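Local atomic coordinates of putative oxidoreductase FAD-binding subunit (Sulfolobus tokodaii, PDB entry 4ZOH), a protein that binds flavin-adenine dinucleotide and is probably the electron-relaying flavoprotein subunit of a molybdenum-containing oxidoreductase. Residues Lys5-Pro11 and Pro47-Glu52; Pro115-Ala121 and Gly208-Asn214; Asp204-Gly208 and Arg218-Glu223. All coordinates share one frame; numbering follows the deposited sequence.

Interaction 1 of 3, residues Lys5-Pro11 and Pro47-Glu52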
loop_
_atom_site.group_PDB
_atom_site.type_symbol
_atom_site.label_atom_id
_atom_site.label_comp_id
_atom_site.label_asym_id
_atom_site.label_seq_id
_atom_site.Cartn_x
_atom_site.Cartn_y
_atom_site.Cartn_z
ATOM N N LYS B 5 1.733 28.591 -8.483
ATOM C CA LYS B 5 3.172 28.701 -8.095
ATOM C C LYS B 5 3.473 30.135 -7.812
ATOM O O LYS B 5 3.011 30.996 -8.542
ATOM C CB LYS B 5 4.105 28.250 -9.218
ATOM C CG LYS B 5 3.830 26.835 -9.690
ATOM C CD LYS B 5 5.025 26.243 -10.431
ATOM C CE LYS B 5 4.569 24.897 -10.948
ATOM N NZ LYS B 5 5.628 24.263 -11.746
ATOM N N PHE B 6 4.308 30.383 -6.811
ATOM C CA PHE B 6 4.733 31.696 -6.520
ATOM C C PHE B 6 6.069 31.569 -5.788
ATOM O O PHE B 6 6.379 30.503 -5.230
ATOM C CB PHE B 6 3.669 32.453 -5.695
ATOM C CG PHE B 6 3.225 31.730 -4.422
ATOM C CD1 PHE B 6 4.069 31.643 -3.311
ATOM C CD2 PHE B 6 1.940 31.118 -4.359
ATOM C CE1 PHE B 6 3.643 30.973 -2.163
ATOM C CE2 PHE B 6 1.498 30.471 -3.202
ATOM C CZ PHE B 6 2.336 30.411 -2.105
ATOM N N GLY B 7 6.883 32.627 -5.839
ATOM C CA GLY B 7 8.091 32.683 -5.075
ATOM C C GLY B 7 7.772 33.113 -3.662
ATOM O O GLY B 7 6.665 33.547 -3.378
ATOM N N TYR B 8 8.756 33.013 -2.783
ATOM C CA TYR B 8 8.591 33.271 -1.389
ATOM C C TYR B 8 9.848 33.914 -0.837
ATOM O O TYR B 8 10.979 33.511 -1.195
ATOM C CB TYR B 8 8.399 31.941 -0.652
ATOM C CG TYR B 8 7.783 31.993 0.747
ATOM C CD1 TYR B 8 6.393 32.040 0.908
ATOM C CD2 TYR B 8 8.569 31.937 1.875
ATOM C CE1 TYR B 8 5.812 32.028 2.174
ATOM C CE2 TYR B 8 8.005 31.933 3.139
ATOM C CZ TYR B 8 6.618 31.981 3.256
ATOM O OH TYR B 8 6.035 31.962 4.466
ATOM N N VAL B 9 9.641 34.850 0.099
ATOM C CA VAL B 9 10.719 35.655 0.715
ATOM C C VAL B 9 10.589 35.579 2.207
ATOM O O VAL B 9 9.487 35.814 2.747
ATOM C CB VAL B 9 10.576 37.157 0.348
ATOM C CG1 VAL B 9 11.747 37.974 0.876
ATOM C CG2 VAL B 9 10.402 37.341 -1.145
ATOM N N ILE B 10 11.697 35.264 2.866
ATOM C CA ILE B 10 11.776 35.280 4.313
ATOM C C ILE B 10 12.816 36.363 4.595
ATOM O O ILE B 10 14.006 36.084 4.519
ATOM C CB ILE B 10 12.257 33.936 4.931
ATOM C CG1 ILE B 10 11.406 32.757 4.456
ATOM C CG2 ILE B 10 12.297 34.032 6.472
ATOM C CD1 ILE B 10 11.970 31.398 4.835
ATOM N N PRO B 11 12.368 37.604 4.876
ATOM C CA PRO B 11 13.287 38.715 5.133
ATOM C C PRO B 11 13.796 38.728 6.579
ATOM O O PRO B 11 13.083 38.295 7.473
ATOM C CB PRO B 11 12.427 39.935 4.821
ATOM C CG PRO B 11 11.045 39.507 5.165
ATOM C CD PRO B 11 10.960 38.039 4.868
ATOM N N PRO B 47 0.166 36.266 -7.144
ATOM C CA PRO B 47 1.292 37.141 -6.974
ATOM C C PRO B 47 2.573 36.428 -7.407
ATOM O O PRO B 47 2.579 35.214 -7.520
ATOM C CB PRO B 47 1.305 37.413 -5.473
ATOM C CG PRO B 47 0.519 36.340 -4.836
ATOM C CD PRO B 47 -0.146 35.516 -5.911
ATOM N N SER B 48 3.639 37.185 -7.639
ATOM C CA SER B 48 4.920 36.661 -8.066
ATOM C C SER B 48 5.611 36.118 -6.843
ATOM O O SER B 48 6.312 35.105 -6.911
ATOM C CB SER B 48 5.757 37.786 -8.677
ATOM O OG SER B 48 5.709 38.942 -7.841
ATOM N N TYR B 49 5.428 36.822 -5.718
ATOM C CA TYR B 49 6.055 36.456 -4.477
ATOM C C TYR B 49 5.102 36.625 -3.297
ATOM O O TYR B 49 4.297 37.530 -3.253
ATOM C CB TYR B 49 7.318 37.295 -4.229
ATOM C CG TYR B 49 8.472 36.978 -5.164
ATOM C CD1 TYR B 49 9.462 36.054 -4.793
ATOM C CD2 TYR B 49 8.600 37.621 -6.411
ATOM C CE1 TYR B 49 10.524 35.759 -5.648
ATOM C CE2 TYR B 49 9.667 37.339 -7.267
ATOM C CZ TYR B 49 10.625 36.410 -6.882
ATOM O OH TYR B 49 11.687 36.121 -7.722
ATOM N N ILE B 50 5.219 35.750 -2.330
ATOM C CA ILE B 50 4.616 36.005 -1.060
ATOM C C ILE B 50 5.786 36.372 -0.133
ATOM O O ILE B 50 6.779 35.638 -0.059
ATOM C CB ILE B 50 3.849 34.751 -0.562
ATOM C CG1 ILE B 50 2.601 34.467 -1.409
ATOM C CG2 ILE B 50 3.557 34.825 0.936
ATOM C CD1 ILE B 50 1.622 35.613 -1.557
ATOM N N VAL B 51 5.654 37.482 0.590
ATOM C CA VAL B 51 6.698 37.926 1.523
ATOM C C VAL B 51 6.240 37.639 2.956
ATOM O O VAL B 51 5.183 38.133 3.393
ATOM C CB VAL B 51 6.955 39.445 1.321
ATOM C CG1 VAL B 51 8.029 39.991 2.252
ATOM C CG2 VAL B 51 7.175 39.759 -0.152
ATOM N N GLU B 52 7.047 36.892 3.703
ATOM C CA GLU B 52 6.615 36.455 5.037
ATOM C C GLU B 52 6.949 37.509 6.105
ATOM O O GLU B 52 8.101 37.757 6.371
ATOM C CB GLU B 52 7.162 35.034 5.397
ATOM C CG GLU B 52 6.816 34.581 6.802
ATOM C CD GLU B 52 7.411 33.250 7.203
ATOM O OE1 GLU B 52 7.384 32.242 6.439
ATOM O OE2 GLU B 52 7.883 33.192 8.326
HETATM O O HOH W 1 0.889 33.012 -8.042
#
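Four backbone hydrogen bonds join G7 and V9 to S48, I50 and E52 as a parallel beta pair. G7 N donates to S48 O at 2.8 Å, and I50 N returns a bond to G7 O. V9 N then reaches I50 O, and E52 N closes the ladder on V9 O at 2.8 Å. Beside the ladder, Y8 OH donates a hydrogen bond to E52 OE1; its very short length, 2.4 Å, is doubtful. The carboxylate oxygen lies at the ring edge, in plane, while the carboxylate itself is turned 73° from the ring. E52 OE2 pairs with R55. One water bridges K5 O and P47 O.

I50 fills the space between two rings. Its CG1 sits over one face of the F6 ring, 3.9 Å from the centroid, a CH-pi contact. Its CG2, anti to the backbone N, meets Y8 CE1 at 3.8 Å. On the other face V9 CG2 touches Y49 CD1 and V51 CG2.

This is the small three-stranded parallel sheet of the FAD-binding domain, with 49-52 central between 7-10 and 28-30. Helix 36-41 packs on F6 and I50, and helix 14-23 on V9 and V51. A strand of another protein's chain pairs antiparallel with Y8-I10 and extends the sheet.

Interaction 2 of 3, residues Pro115-Ala121 and Gly208-Asn214. With FAD (flavin-adenine dinucleotide), chain H.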
loop_
_atom_site.group_PDB
_atom_site.type_symbol
_atom_site.label_atom_id
_atom_site.label_comp_id
_atom_site.label_asym_id
_atom_site.label_seq_id
_atom_site.Cartn_x
_atom_site.Cartn_y
_atom_site.Cartn_z
ATOM N N PRO B 115 -16.076 43.662 3.295
ATOM C CA PRO B 115 -17.136 44.536 3.811
ATOM C C PRO B 115 -18.057 43.872 4.847
ATOM O O PRO B 115 -18.983 44.539 5.366
ATOM C CB PRO B 115 -17.931 44.916 2.548
ATOM C CG PRO B 115 -17.697 43.783 1.622
ATOM C CD PRO B 115 -16.280 43.334 1.869
ATOM N N SER B 116 -17.837 42.590 5.139
ATOM C CA SER B 116 -18.560 41.971 6.264
ATOM C C SER B 116 -17.688 41.640 7.436
ATOM O O SER B 116 -18.142 40.967 8.324
ATOM C CB SER B 116 -19.274 40.692 5.836
ATOM O OG SER B 116 -20.021 40.975 4.699
ATOM N N ALA B 117 -16.447 42.083 7.444
ATOM C CA ALA B 117 -15.544 41.907 8.625
ATOM C C ALA B 117 -16.123 42.439 9.922
ATOM O O ALA B 117 -16.910 43.414 9.926
ATOM C CB ALA B 117 -14.179 42.577 8.385
ATOM N N ASP B 118 -15.670 41.868 11.034
ATOM C CA ASP B 118 -16.068 42.358 12.350
ATOM C C ASP B 118 -15.376 43.665 12.773
ATOM O O ASP B 118 -16.078 44.657 13.098
ATOM C CB ASP B 118 -15.977 41.252 13.397
ATOM C CG ASP B 118 -16.935 40.143 13.105
ATOM O OD1 ASP B 118 -18.125 40.492 12.776
ATOM O OD2 ASP B 118 -16.517 38.926 13.164
ATOM N N TYR B 119 -14.046 43.717 12.680
ATOM C CA TYR B 119 -13.318 44.839 13.289
ATOM C C TYR B 119 -13.809 46.232 12.833
ATOM O O TYR B 119 -13.893 47.116 13.663
ATOM C CB TYR B 119 -11.819 44.787 13.056
ATOM C CG TYR B 119 -11.031 43.783 13.868
ATOM C CD1 TYR B 119 -11.190 43.671 15.259
ATOM C CD2 TYR B 119 -10.052 42.979 13.229
ATOM C CE1 TYR B 119 -10.407 42.769 15.989
ATOM C CE2 TYR B 119 -9.268 42.106 13.933
ATOM C CZ TYR B 119 -9.446 41.997 15.304
ATOM O OH TYR B 119 -8.707 41.055 15.963
ATOM N N PRO B 120 -14.071 46.430 11.520
ATOM C CA PRO B 120 -14.383 47.791 11.032
ATOM C C PRO B 120 -15.591 48.425 11.714
ATOM O O PRO B 120 -15.606 49.608 11.876
ATOM C CB PRO B 120 -14.695 47.569 9.526
ATOM C CG PRO B 120 -13.884 46.357 9.166
ATOM C CD PRO B 120 -14.025 45.476 10.392
ATOM N N ALA B 121 -16.570 47.632 12.122
ATOM C CA ALA B 121 -17.673 48.187 12.885
ATOM C C ALA B 121 -17.171 48.820 14.198
ATOM O O ALA B 121 -17.570 49.935 14.513
ATOM C CB ALA B 121 -18.761 47.175 13.136
ATOM N N GLY B 208 -21.194 51.629 15.150
ATOM C CA GLY B 208 -20.595 51.231 13.850
ATOM C C GLY B 208 -21.366 50.100 13.180
ATOM O O GLY B 208 -21.824 49.166 13.842
ATOM N N LEU B 209 -21.517 50.201 11.863
ATOM C CA LEU B 209 -22.219 49.203 11.118
ATOM C C LEU B 209 -21.280 48.555 10.109
ATOM O O LEU B 209 -20.619 49.215 9.297
ATOM C CB LEU B 209 -23.439 49.792 10.386
ATOM C CG LEU B 209 -24.573 50.560 11.090
ATOM C CD1 LEU B 209 -25.631 50.902 10.036
ATOM C CD2 LEU B 209 -25.160 49.842 12.308
ATOM N N THR B 210 -21.275 47.237 10.161
ATOM C CA THR B 210 -20.591 46.445 9.175
ATOM C C THR B 210 -21.561 45.495 8.466
ATOM O O THR B 210 -22.681 45.198 8.955
ATOM C CB THR B 210 -19.361 45.725 9.792
ATOM O OG1 THR B 210 -18.555 45.187 8.725
ATOM C CG2 THR B 210 -19.805 44.633 10.774
ATOM N N ALA B 211 -21.102 45.048 7.304
ATOM C CA ALA B 211 -21.773 44.100 6.386
ATOM C C ALA B 211 -22.981 44.654 5.687
ATOM O O ALA B 211 -23.724 43.884 5.031
ATOM C CB ALA B 211 -22.105 42.765 7.062
ATOM N N VAL B 212 -23.204 45.963 5.842
ATOM C CA VAL B 212 -24.392 46.613 5.264
ATOM C C VAL B 212 -24.071 47.778 4.312
ATOM O O VAL B 212 -24.971 48.524 3.913
ATOM C CB VAL B 212 -25.472 47.005 6.331
ATOM C CG1 VAL B 212 -26.055 45.760 7.000
ATOM C CG2 VAL B 212 -24.966 47.982 7.407
ATOM N N ASN B 213 -22.792 47.935 3.970
ATOM C CA ASN B 213 -22.290 48.940 3.020
ATOM C C ASN B 213 -20.991 48.395 2.459
ATOM O O ASN B 213 -20.531 47.364 2.924
ATOM C CB ASN B 213 -21.966 50.260 3.742
ATOM C CG ASN B 213 -23.141 50.812 4.520
ATOM O OD1 ASN B 213 -24.023 51.450 3.945
ATOM N ND2 ASN B 213 -23.174 50.556 5.821
ATOM N N ASN B 214 -20.366 49.105 1.528
ATOM C CA ASN B 214 -19.092 48.678 0.931
ATOM C C ASN B 214 -17.964 48.804 1.929
ATOM O O ASN B 214 -16.992 48.022 1.878
ATOM C CB ASN B 214 -18.783 49.489 -0.343
ATOM C CG ASN B 214 -18.594 50.976 -0.045
ATOM O OD1 ASN B 214 -19.412 51.572 0.644
ATOM N ND2 ASN B 214 -17.509 51.573 -0.534
HETATM P PA FAD H . -3.569 37.542 5.635
HETATM O O1A FAD H . -4.508 36.549 5.038
HETATM O O2A FAD H . -2.177 37.193 5.950
HETATM O O5B FAD H . -3.486 38.801 4.714
HETATM C C5B FAD H . -4.708 39.387 4.172
HETATM C C4B FAD H . -4.313 40.657 3.234
HETATM O O4B FAD H . -3.526 41.684 3.961
HETATM C C3B FAD H . -3.365 40.167 2.147
HETATM O O3B FAD H . -3.661 40.837 0.947
HETATM C C2B FAD H . -1.944 40.479 2.672
HETATM O O2B FAD H . -0.959 40.653 1.646
HETATM C C1B FAD H . -2.152 41.787 3.357
HETATM N N9A FAD H . -1.527 42.069 4.644
HETATM C C8A FAD H . -1.460 41.302 5.729
HETATM N N7A FAD H . -0.873 41.998 6.730
HETATM C C5A FAD H . -0.579 43.230 6.248
HETATM C C6A FAD H . 0.008 44.387 6.803
HETATM N N6A FAD H . 0.374 44.349 8.081
HETATM N N1A FAD H . 0.180 45.481 6.037
HETATM C C2A FAD H . -0.263 45.535 4.754
HETATM N N3A FAD H . -0.815 44.450 4.201
HETATM C C4A FAD H . -0.994 43.285 4.922
HETATM N N1 FAD H . -13.052 37.701 9.449
HETATM C C2 FAD H . -14.044 38.437 10.090
HETATM O O2 FAD H . -13.907 39.638 10.209
HETATM N N3 FAD H . -15.158 37.830 10.588
HETATM C C4 FAD H . -15.340 36.495 10.450
HETATM O O4 FAD H . -16.345 35.990 10.962
HETATM C C4X FAD H . -14.360 35.737 9.773
HETATM N N5 FAD H . -14.538 34.378 9.637
HETATM C C5X FAD H . -13.549 33.631 8.930
HETATM C C6 FAD H . -13.772 32.271 8.744
HETATM C C7 FAD H . -12.810 31.492 8.083
HETATM C C7M FAD H . -13.125 29.989 7.921
HETATM C C8 FAD H . -11.640 32.097 7.579
HETATM C C8M FAD H . -10.547 31.310 6.806
HETATM C C9 FAD H . -11.438 33.482 7.721
HETATM C C9A FAD H . -12.383 34.242 8.415
HETATM N N10 FAD H . -12.223 35.634 8.588
HETATM C C10 FAD H . -13.222 36.348 9.277
HETATM C "C1'" FAD H . -11.061 36.354 8.079
HETATM C "C2'" FAD H . -9.912 36.353 9.104
HETATM O "O2'" FAD H . -10.266 37.263 10.167
HETATM C "C3'" FAD H . -8.540 36.715 8.468
HETATM O "O3'" FAD H . -7.564 36.341 9.443
HETATM C "C4'" FAD H . -8.384 38.194 8.155
HETATM O "O4'" FAD H . -9.488 38.599 7.346
HETATM C "C5'" FAD H . -7.062 38.498 7.416
HETATM O "O5'" FAD H . -6.046 38.581 8.450
HETATM P P FAD H . -4.738 37.709 8.337
HETATM O O1P FAD H . -3.777 38.191 9.373
HETATM O O2P FAD H . -5.072 36.267 8.347
HETATM O O3P FAD H . -4.260 38.218 6.920
HETATM O O HOH W 2 -19.271 47.381 5.496
#
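T210, near the end of strand 201-210, meets the loop P115-D118 and the start of helix 119-125. This joins the C-terminal domain of the CO dehydrogenase flavoprotein family to the FAD-binding domain.

The tight part is centred on T210. Its OG1 lies anti to the backbone N (chi1 -168°) and donates to A117 O at 2.7 Å, in the carbonyl plane. The methyl CG2 packs on A121 CB at 3.6 Å. Nearby, G208 CA makes a CA-H...O contact with A121 O, where a side chain at G208 would clash.

The looser side is at P115, S116 and A211, which are partly exposed. A211 N gives P115 O only a weak bond, bent to 125°. A water donates to both P115 O and N213 O, bridging the two loops. S116 OG rests against A211 CB, and P115 CB lies near N214 O at 3.3 Å.

The same loop holds the flavin. A117 CA lies close to FAD O2. D118 is fixed by Y176 at OD1 and by K178 at OD2. D118 meets the isoalloxazine twice: its backbone N donates to FAD O2 at 3.0 Å. Its OD2 accepts from FAD N3 at 3.1 Å.

Interaction 3 of 3, residues Asp204-Gly208 and Arg218-Glu223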
loop_
_atom_site.group_PDB
_atom_site.type_symbol
_atom_site.label_atom_id
_atom_site.label_comp_id
_atom_site.label_asym_id
_atom_site.label_seq_id
_atom_site.Cartn_x
_atom_site.Cartn_y
_atom_site.Cartn_z
ATOM N N ASP B 204 -21.507 60.285 25.699
ATOM C CA ASP B 204 -20.943 59.986 24.341
ATOM C C ASP B 204 -21.617 58.711 23.826
ATOM O O ASP B 204 -22.022 57.857 24.625
ATOM C CB ASP B 204 -19.439 59.821 24.468
ATOM C CG ASP B 204 -18.695 59.674 23.116
ATOM O OD1 ASP B 204 -19.168 60.050 22.014
ATOM O OD2 ASP B 204 -17.548 59.200 23.192
ATOM N N VAL B 205 -21.857 58.635 22.526
ATOM C CA VAL B 205 -22.347 57.389 21.939
ATOM C C VAL B 205 -21.709 57.174 20.562
ATOM O O VAL B 205 -21.520 58.122 19.823
ATOM C CB VAL B 205 -23.877 57.287 21.925
ATOM C CG1 VAL B 205 -24.479 58.432 21.105
ATOM C CG2 VAL B 205 -24.337 55.900 21.455
ATOM N N ARG B 206 -21.290 55.936 20.271
ATOM C CA ARG B 206 -20.724 55.624 18.944
ATOM C C ARG B 206 -21.280 54.316 18.443
ATOM O O ARG B 206 -21.315 53.319 19.173
ATOM C CB ARG B 206 -19.200 55.583 19.011
ATOM C CG ARG B 206 -18.552 56.879 19.458
ATOM C CD ARG B 206 -17.626 56.567 20.614
ATOM N NE ARG B 206 -16.720 57.647 20.945
ATOM C CZ ARG B 206 -15.603 57.976 20.302
ATOM N NH1 ARG B 206 -15.172 57.308 19.232
ATOM N NH2 ARG B 206 -14.887 59.005 20.741
ATOM N N ILE B 207 -21.770 54.344 17.214
ATOM C CA ILE B 207 -22.408 53.174 16.618
ATOM C C ILE B 207 -21.804 52.825 15.252
ATOM O O ILE B 207 -21.816 53.666 14.314
ATOM C CB ILE B 207 -23.915 53.346 16.540
ATOM C CG1 ILE B 207 -24.455 53.666 17.938
ATOM C CG2 ILE B 207 -24.521 52.063 16.009
ATOM C CD1 ILE B 207 -25.950 53.869 18.039
ATOM N N GLY B 208 -21.194 51.629 15.150
ATOM C CA GLY B 208 -20.595 51.231 13.850
ATOM C C GLY B 208 -21.366 50.100 13.180
ATOM O O GLY B 208 -21.824 49.166 13.842
ATOM N N ARG B 218 -20.621 54.961 10.453
ATOM C CA ARG B 218 -21.220 55.377 11.716
ATOM C C ARG B 218 -22.742 55.440 11.594
ATOM O O ARG B 218 -23.219 55.904 10.608
ATOM C CB ARG B 218 -20.645 56.731 12.104
ATOM C CG ARG B 218 -19.211 56.639 12.605
ATOM C CD ARG B 218 -19.142 55.871 13.917
ATOM N NE ARG B 218 -19.451 56.759 15.019
ATOM C CZ ARG B 218 -18.564 57.580 15.567
ATOM N NH1 ARG B 218 -17.298 57.624 15.150
ATOM N NH2 ARG B 218 -18.944 58.361 16.539
ATOM N N ALA B 219 -23.525 54.981 12.568
ATOM C CA ALA B 219 -24.964 55.120 12.411
ATOM C C ALA B 219 -25.362 56.526 12.954
ATOM O O ALA B 219 -25.948 56.656 14.056
ATOM C CB ALA B 219 -25.702 53.987 13.113
ATOM N N LYS B 220 -24.990 57.545 12.160
ATOM C CA LYS B 220 -25.108 58.984 12.465
ATOM C C LYS B 220 -26.468 59.403 13.057
ATOM O O LYS B 220 -26.551 60.162 14.032
ATOM C CB LYS B 220 -24.769 59.817 11.203
ATOM C CG LYS B 220 -23.291 59.879 10.791
ATOM C CD LYS B 220 -22.444 60.863 11.612
ATOM C CE LYS B 220 -22.004 60.338 13.011
ATOM N NZ LYS B 220 -20.546 60.019 13.178
ATOM N N GLY B 221 -27.529 58.861 12.474
ATOM C CA GLY B 221 -28.892 59.166 12.884
ATOM C C GLY B 221 -29.239 58.530 14.208
ATOM O O GLY B 221 -30.007 59.103 15.020
ATOM N N ALA B 222 -28.708 57.333 14.441
ATOM C CA ALA B 222 -28.973 56.685 15.717
ATOM C C ALA B 222 -28.211 57.438 16.809
ATOM O O ALA B 222 -28.704 57.619 17.951
ATOM C CB ALA B 222 -28.613 55.205 15.676
ATOM N N GLU B 223 -27.040 57.917 16.432
ATOM C CA GLU B 223 -26.226 58.734 17.327
ATOM C C GLU B 223 -26.862 60.069 17.767
ATOM O O GLU B 223 -27.010 60.308 18.986
ATOM C CB GLU B 223 -24.830 58.933 16.751
ATOM C CG GLU B 223 -24.004 57.682 16.938
ATOM C CD GLU B 223 -22.715 57.727 16.151
ATOM O OE1 GLU B 223 -22.226 58.848 15.862
ATOM O OE2 GLU B 223 -22.190 56.628 15.847
#
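I207 and the E223 side chain run past each other in opposite directions, with the E223 carboxylate at the strand backbone. I207 N donates to E223 OE2 at 2.7 Å, on the anti side of that oxygen and out of the carboxylate plane. R218 NE takes the syn lone pair of the same oxygen at 2.9 Å, with OE2 in the guanidinium plane. One oxygen thus accepts two bonds. K220 NZ forms a salt bridge with E223 OE1.

R218 is bent at chi2 (-66°) and chi3 (-83°), which folds its guanidinium back beside R206. The two guanidinium planes are 17° apart, and R206 CB lies over one face of that of R218. Both arginines also pair with D127, which probably offsets their like charges. R206 NE pairs with D204 OD2, and R206 NH1 also bonds A125 O.

Replacing E223 with alanine is likely to leave I207 N without its acceptor, and R218 NE and K220 NZ without their carboxylate.

On the apolar side, I207 CG2 meets A219 CB at 3.7 Å and I207 CD1 meets A222 CB. A219 N donates to I207 O where the short strand 217-218 pairs with strand 201-210. A219 is the N-cap of helix 220-226. Helix 233-243 packs on A219 and A222, and strand 189-198 on I207.

Interactions 2 and 3 are neighbours, and both use strand 201-210. They share G208 and touch where L209 CG lies 4.1 Å from A219 CB. Their centres are about 14 Å apart. Interaction 3 joins the strand to helix 220-226 within the C-terminal domain, and interaction 2 joins its end to the loop that holds the flavin ring. Interaction 1 stands apart: its centre is about 30 Å from that of interaction 2 and about 42 Å from that of interaction 3. It still lies near the cofactor, since the I50 side chain is about 7 Å from FAD. Interactions 1 and 2 therefore flank the FAD region, while interaction 3 lies beyond the chain's centre from interaction 1.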